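Local coordinates for protein mandelate racemase/muconate lactonizing enzyme/Enolase superfamily (Rhodobacter sphaeroides, PDB 2HZG) that belongs to the enolase superfamily, pairing an N-terminal capping domain with a TIM-barrel domain whose acidic side chains hold a sodium ion, at residues H61-P66 / V89-M94. Numbering follows the deposited sequence.
Sequences HGVCRP and VGYNSM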
loop_
_atom_site.group_PDB
_atom_site.type_symbol
_atom_site.label_atom_id
_atom_site.label_comp_id
_atom_site.label_asym_id
_atom_site.label_seq_id
_atom_site.Cartn_x
_atom_site.Cartn_y
_atom_site.Cartn_z
ATOM N N HIS A 61 8.542 16.018 0.208
ATOM C CA HIS A 61 9.834 16.070 0.885
ATOM C C HIS A 61 10.743 15.049 0.194
ATOM O O HIS A 61 10.354 14.486 -0.836
ATOM C CB HIS A 61 9.699 15.800 2.399
ATOM C CG HIS A 61 9.062 14.490 2.739
ATOM N ND1 HIS A 61 7.709 14.360 2.971
ATOM C CD2 HIS A 61 9.593 13.259 2.913
ATOM C CE1 HIS A 61 7.436 13.099 3.264
ATOM N NE2 HIS A 61 8.563 12.416 3.245
ATOM N N GLY A 62 11.948 14.841 0.732
ATOM C CA GLY A 62 12.988 14.028 0.084
ATOM C C GLY A 62 12.673 12.568 -0.181
ATOM O O GLY A 62 13.219 11.972 -1.115
ATOM N N VAL A 63 11.812 11.959 0.640
ATOM C CA VAL A 63 11.399 10.564 0.382
ATOM C C VAL A 63 9.910 10.457 0.025
ATOM O O VAL A 63 9.279 9.391 0.148
ATOM C CB VAL A 63 11.870 9.554 1.484
ATOM C CG1 VAL A 63 13.432 9.537 1.576
ATOM C CG2 VAL A 63 11.229 9.846 2.838
ATOM N N CYS A 64 9.367 11.587 -0.431
ATOM C CA CYS A 64 8.052 11.610 -1.056
ATOM C C CYS A 64 8.106 12.480 -2.338
ATOM O O CYS A 64 7.451 13.513 -2.450
ATOM C CB CYS A 64 6.992 12.081 -0.055
ATOM S SG CYS A 64 5.294 11.837 -0.565
ATOM N N ARG A 65 8.921 12.043 -3.289
ATOM C CA ARG A 65 9.042 12.719 -4.573
ATOM C C ARG A 65 8.142 12.056 -5.597
ATOM O O ARG A 65 7.815 10.881 -5.447
ATOM C CB ARG A 65 10.492 12.627 -5.062
ATOM C CG ARG A 65 11.452 13.264 -4.114
ATOM C CD ARG A 65 12.827 13.400 -4.716
ATOM N NE ARG A 65 13.799 13.117 -3.680
ATOM C CZ ARG A 65 15.100 13.391 -3.762
ATOM N NH1 ARG A 65 15.592 13.971 -4.860
ATOM N NH2 ARG A 65 15.906 13.075 -2.741
ATOM N N PRO A 66 7.778 12.791 -6.661
ATOM C CA PRO A 66 7.063 12.155 -7.772
ATOM C C PRO A 66 7.932 11.055 -8.368
ATOM O O PRO A 66 9.163 11.182 -8.401
ATOM C CB PRO A 66 6.895 13.296 -8.783
ATOM C CG PRO A 66 8.048 14.282 -8.439
ATOM C CD PRO A 66 8.043 14.221 -6.923
ATOM N N VAL A 89 13.337 4.805 -7.068
ATOM C CA VAL A 89 11.904 5.083 -6.837
ATOM C C VAL A 89 11.506 4.620 -5.445
ATOM O O VAL A 89 10.850 5.360 -4.735
ATOM C CB VAL A 89 11.003 4.415 -7.903
ATOM C CG1 VAL A 89 9.506 4.524 -7.509
ATOM C CG2 VAL A 89 11.271 5.005 -9.299
ATOM N N GLY A 90 11.908 3.406 -5.063
ATOM C CA GLY A 90 11.661 2.854 -3.731
ATOM C C GLY A 90 12.121 3.764 -2.594
ATOM O O GLY A 90 11.462 3.870 -1.559
ATOM N N TYR A 91 13.250 4.438 -2.792
ATOM C CA TYR A 91 13.779 5.331 -1.778
ATOM C C TYR A 91 13.122 6.711 -1.856
ATOM O O TYR A 91 12.563 7.192 -0.852
ATOM C CB TYR A 91 15.314 5.434 -1.906
ATOM C CG TYR A 91 15.940 6.372 -0.891
ATOM C CD1 TYR A 91 16.196 5.943 0.415
ATOM C CD2 TYR A 91 16.249 7.689 -1.229
ATOM C CE1 TYR A 91 16.757 6.805 1.357
ATOM C CE2 TYR A 91 16.808 8.558 -0.295
ATOM C CZ TYR A 91 17.062 8.102 0.995
ATOM O OH TYR A 91 17.616 8.962 1.926
ATOM N N ASN A 92 13.199 7.349 -3.035
ATOM C CA ASN A 92 12.722 8.732 -3.228
ATOM C C ASN A 92 11.204 8.884 -3.119
ATOM O O ASN A 92 10.708 9.980 -2.848
ATOM C CB ASN A 92 13.151 9.285 -4.598
ATOM C CG ASN A 92 14.636 9.653 -4.663
ATOM O OD1 ASN A 92 15.296 9.792 -3.639
ATOM N ND2 ASN A 92 15.152 9.841 -5.887
ATOM N N SER A 93 10.465 7.803 -3.389
ATOM C CA SER A 93 8.986 7.852 -3.325
ATOM C C SER A 93 8.453 6.913 -2.238
ATOM O O SER A 93 7.318 6.453 -2.298
ATOM C CB SER A 93 8.369 7.500 -4.692
ATOM O OG SER A 93 8.761 8.436 -5.686
ATOM N N MET A 94 9.293 6.615 -1.253
ATOM C CA MET A 94 8.920 5.721 -0.147
ATOM C C MET A 94 7.579 6.074 0.523
ATOM O O MET A 94 6.765 5.180 0.793
ATOM C CB MET A 94 10.051 5.648 0.887
ATOM C CG MET A 94 9.752 4.759 2.111
ATOM S SD MET A 94 11.087 4.959 3.312
ATOM C CE MET A 94 10.728 6.530 4.086
HETATM O O HOH W 1 10.944 9.370 -7.094
#
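The loop 61-66 crosses the C-terminal end of helix 79-92 and supplies a donor to a carbonyl of its last turn. Arg65 N gives a nearly straight hydrogen bond to Asn92 O (2.8 Å, N-H...O 169°), in the plane of that carbonyl. One residue on, where the chain leaves helical geometry, the Ser93 hydroxyl returns the grip: OG, anti to its own carbonyl carbon (chi1 -62°), donates to Arg65 O at 2.6 Å, from above the carbonyl plane. Its acceptor side is used as well, since a water gives one hydrogen to Ser93 OG (2.8 Å) and another to Pro66 O. The Arg65 side chain runs back alongside its own loop, the turn at chi3 (-141°) letting NE donate to Gly62 O at 2.9 Å, with the oxygen in the guanidinium plane; NH2 adds a weak second bond, and Asp20 of the second subunit makes a long, weak ion pair with NE. These bonds help hold the guanidinium flat against the Asn92 amide, the planes stacked with OD1 over one face near the rim, too poorly angled to NH2 for a hydrogen bond, while Asn92 ND2 is bonded to Ser70 OG. Val63 CG1 sits over one face of the Tyr91 ring, 4.1 Å from its centroid, a CH-pi contact, and Val63 CG2 meets Met94 CE at 3.6 Å. A type I turn from His61 to Cys64, with Cys64 N bonded to His61 O, shapes the loop, and His61 NE2 is tied to Asp95 OD2. Within the N-terminal capping domain, the contact joins the loop following helix 48-56 to the end of helix 79-92; Val89 and Ser93 pack on helix 99-118, and the second subunit lies against the loop.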